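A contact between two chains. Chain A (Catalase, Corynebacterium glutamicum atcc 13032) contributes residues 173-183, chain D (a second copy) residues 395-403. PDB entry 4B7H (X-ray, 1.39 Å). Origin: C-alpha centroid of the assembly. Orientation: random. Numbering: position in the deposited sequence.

Chain A, residues 173-183: ADMQWDFWTRA
Chain D, residues 395-403: PSYSPNRYD

One face of a helix in chain A packs against an irregular, extended segment of chain D, with two carboxylates binding polar groups beside a small apolar patch. Residues 173-182 of chain A are helical, so Asp A174, Asp A178 and Arg A182, a turn apart, all point toward chain D. Its loop climbs with the helix from Tyr D397 to cis Pro D399, then turns back through Tyr D402; CA of Phe A179 lies 6.2 Å from CA of Asn D400, and CA of Arg A182 lies 6.1 Å from CA of Pro D399.

Asp A178 (chi1 t) is the hub. Asp A178 OD2 accepts hydrogen bonds from Tyr D397 OH (2.6 Å) and Arg D401 N (2.8 Å), while Asp A178 OD1 forms a salt bridge with Arg A182 NE at 2.8 Å. That guanidinium lays one face over Arg D401 CA and Asn D400 C. Asp A174 (t) offsets the charge of Arg D401 (p, t, t): OD2 meets NE at 2.9 Å and NH2 at 3.3 Å. A water joins Asp A174 OD2, Tyr D397 OH and Tyr D402 OH.

Tyr D397 (p) suits both environments, its ring touching Met A175 (CG to CE1, 3.4 Å) and Phe A179 (CB to CD2, 3.9 Å). Compact Pro D399 sets CG 3.5 Å from Arg A182 CB.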

# COMPACT_ATOMS: atom_id res chain seq x y z
N ALA A 173 -1.96 -0.78 33.55
CA ALA A 173 -2.44 0.24 34.48
C ALA A 173 -1.36 1.23 34.88
O ALA A 173 -1.62 2.44 34.96
CB ALA A 173 -3.04 -0.41 35.73
N ASP A 174 -0.15 0.74 35.15
CA ASP A 174 0.91 1.64 35.57
C ASP A 174 1.18 2.68 34.49
O ASP A 174 1.32 3.87 34.78
CB ASP A 174 2.21 0.90 35.89
CG ASP A 174 3.23 1.82 36.51
OD1 ASP A 174 3.11 2.07 37.72
OD2 ASP A 174 4.12 2.32 35.79
N MET A 175 1.25 2.23 33.24
CA MET A 175 1.47 3.15 32.13
C MET A 175 0.36 4.20 32.03
O MET A 175 0.62 5.38 31.82
CB MET A 175 1.62 2.37 30.83
CG MET A 175 1.52 3.23 29.58
SD MET A 175 2.10 2.45 28.06
CE MET A 175 0.92 1.13 27.86
N GLN A 176 -0.90 3.77 32.18
CA GLN A 176 -2.01 4.71 32.06
C GLN A 176 -1.94 5.80 33.11
O GLN A 176 -2.11 6.99 32.81
CB GLN A 176 -3.35 3.98 32.16
CG GLN A 176 -3.54 2.99 31.02
CD GLN A 176 -4.99 2.54 30.84
OE1 GLN A 176 -5.92 3.10 31.43
NE2 GLN A 176 -5.17 1.53 29.99
N TRP A 177 -1.68 5.40 34.35
CA TRP A 177 -1.64 6.35 35.46
C TRP A 177 -0.34 7.15 35.50
O TRP A 177 -0.33 8.31 35.94
CB TRP A 177 -1.90 5.64 36.79
CG TRP A 177 -3.32 5.21 36.91
CD1 TRP A 177 -3.82 3.95 36.74
CD2 TRP A 177 -4.44 6.05 37.17
NE1 TRP A 177 -5.19 3.96 36.90
CE2 TRP A 177 -5.59 5.24 37.17
CE3 TRP A 177 -4.59 7.42 37.43
CZ2 TRP A 177 -6.87 5.75 37.41
CZ3 TRP A 177 -5.85 7.93 37.65
CH2 TRP A 177 -6.98 7.09 37.65
N ASP A 178 0.77 6.55 35.07
CA ASP A 178 2.02 7.29 34.97
C ASP A 178 1.83 8.46 34.02
O ASP A 178 2.18 9.60 34.34
CB ASP A 178 3.16 6.39 34.49
CG ASP A 178 4.53 7.06 34.58
OD1 ASP A 178 4.78 7.76 35.58
OD2 ASP A 178 5.34 6.88 33.64
N PHE A 179 1.22 8.20 32.86
CA PHE A 179 0.98 9.28 31.91
C PHE A 179 0.00 10.31 32.48
O PHE A 179 0.29 11.51 32.46
CB PHE A 179 0.45 8.79 30.56
CG PHE A 179 0.15 9.92 29.61
CD1 PHE A 179 1.18 10.54 28.90
CD2 PHE A 179 -1.14 10.41 29.47
CE1 PHE A 179 0.94 11.61 28.06
CE2 PHE A 179 -1.40 11.50 28.63
CZ PHE A 179 -0.35 12.09 27.92
N TRP A 180 -1.14 9.85 32.97
CA TRP A 180 -2.16 10.78 33.46
C TRP A 180 -1.65 11.69 34.57
O TRP A 180 -1.90 12.90 34.55
CB TRP A 180 -3.40 10.03 33.94
CG TRP A 180 -4.38 9.64 32.86
CD1 TRP A 180 -4.64 10.31 31.68
CD2 TRP A 180 -5.26 8.51 32.88
NE1 TRP A 180 -5.63 9.64 30.98
CE2 TRP A 180 -6.02 8.54 31.69
CE3 TRP A 180 -5.48 7.47 33.79
CZ2 TRP A 180 -6.99 7.58 31.39
CZ3 TRP A 180 -6.43 6.51 33.49
CH2 TRP A 180 -7.18 6.57 32.30
N THR A 181 -0.93 11.13 35.55
CA THR A 181 -0.41 11.96 36.64
C THR A 181 0.73 12.89 36.22
O THR A 181 0.95 13.92 36.84
CB THR A 181 0.05 11.13 37.86
OG1 THR A 181 1.15 10.30 37.50
CG2 THR A 181 -1.09 10.29 38.40
N ARG A 182 1.46 12.52 35.17
CA ARG A 182 2.52 13.38 34.67
C ARG A 182 1.98 14.40 33.66
O ARG A 182 2.68 15.34 33.30
CB ARG A 182 3.67 12.55 34.09
CG ARG A 182 4.42 11.76 35.16
CD ARG A 182 5.57 10.91 34.60
NE ARG A 182 6.19 10.18 35.70
CZ ARG A 182 7.11 10.70 36.51
NH1 ARG A 182 7.53 11.94 36.32
NH2 ARG A 182 7.60 9.98 37.51
N ALA A 183 0.73 14.21 33.23
CA ALA A 183 0.04 15.17 32.37
C ALA A 183 -1.24 15.59 33.08
O ALA A 183 -2.34 15.20 32.68
CB ALA A 183 -0.28 14.55 31.01
N PRO D 395 9.81 2.86 27.30
CA PRO D 395 8.45 3.40 27.29
C PRO D 395 8.03 3.93 25.93
O PRO D 395 8.86 4.33 25.11
CB PRO D 395 8.52 4.55 28.30
CG PRO D 395 9.97 4.93 28.35
CD PRO D 395 10.71 3.64 28.16
N SER D 396 6.72 3.94 25.70
CA SER D 396 6.16 4.34 24.42
C SER D 396 5.57 5.76 24.46
O SER D 396 5.04 6.25 23.47
CB SER D 396 5.04 3.38 24.05
OG SER D 396 4.03 3.47 25.04
N TYR D 397 5.65 6.41 25.61
CA TYR D 397 4.96 7.68 25.84
C TYR D 397 5.86 8.57 26.68
O TYR D 397 6.64 8.07 27.50
CB TYR D 397 3.65 7.42 26.60
CG TYR D 397 3.90 6.83 27.97
CD1 TYR D 397 4.18 5.47 28.12
CD2 TYR D 397 3.91 7.63 29.11
CE1 TYR D 397 4.46 4.93 29.37
CE2 TYR D 397 4.17 7.10 30.36
CZ TYR D 397 4.46 5.75 30.49
OH TYR D 397 4.74 5.20 31.72
N SER D 398 5.77 9.88 26.48
CA SER D 398 6.35 10.83 27.43
C SER D 398 5.31 11.90 27.77
O SER D 398 4.45 12.21 26.95
CB SER D 398 7.65 11.46 26.89
OG SER D 398 7.39 12.63 26.15
N PRO D 399 5.37 12.46 28.99
CA PRO D 399 6.34 12.19 30.06
C PRO D 399 6.13 10.82 30.71
O PRO D 399 5.00 10.32 30.78
CB PRO D 399 6.04 13.30 31.07
CG PRO D 399 4.57 13.56 30.88
CD PRO D 399 4.36 13.45 29.39
N ASN D 400 7.23 10.21 31.16
CA ASN D 400 7.17 8.91 31.81
C ASN D 400 8.13 8.86 32.99
O ASN D 400 8.95 9.77 33.17
CB ASN D 400 7.49 7.78 30.81
CG ASN D 400 8.85 7.94 30.16
OD1 ASN D 400 8.95 8.27 28.97
ND2 ASN D 400 9.89 7.71 30.94
N ARG D 401 8.01 7.81 33.80
CA ARG D 401 8.84 7.67 35.00
C ARG D 401 10.21 7.04 34.77
O ARG D 401 10.95 6.79 35.73
CB ARG D 401 8.10 6.89 36.07
CG ARG D 401 7.83 5.42 35.75
CD ARG D 401 7.01 4.82 36.89
NE ARG D 401 6.63 3.42 36.74
CZ ARG D 401 7.37 2.40 37.19
NH1 ARG D 401 8.53 2.64 37.77
NH2 ARG D 401 6.95 1.15 37.03
N TYR D 402 10.56 6.80 33.50
CA TYR D 402 11.83 6.18 33.15
C TYR D 402 12.83 7.19 32.59
O TYR D 402 12.79 8.37 32.97
CB TYR D 402 11.58 5.02 32.18
CG TYR D 402 10.44 4.14 32.63
CD1 TYR D 402 10.63 3.14 33.58
CD2 TYR D 402 9.17 4.30 32.09
CE1 TYR D 402 9.58 2.33 33.99
CE2 TYR D 402 8.11 3.51 32.49
CZ TYR D 402 8.32 2.52 33.43
OH TYR D 402 7.26 1.73 33.82
N ASP D 403 13.73 6.76 31.69
CA ASP D 403 14.92 7.54 31.34
C ASP D 403 15.04 7.94 29.88
O ASP D 403 15.96 8.69 29.52
CB ASP D 403 16.19 6.74 31.69
CG ASP D 403 16.16 6.18 33.09
OD1 ASP D 403 15.73 6.92 34.01
OD2 ASP D 403 16.56 5.01 33.27
O HOH W 1 4.76 2.69 33.15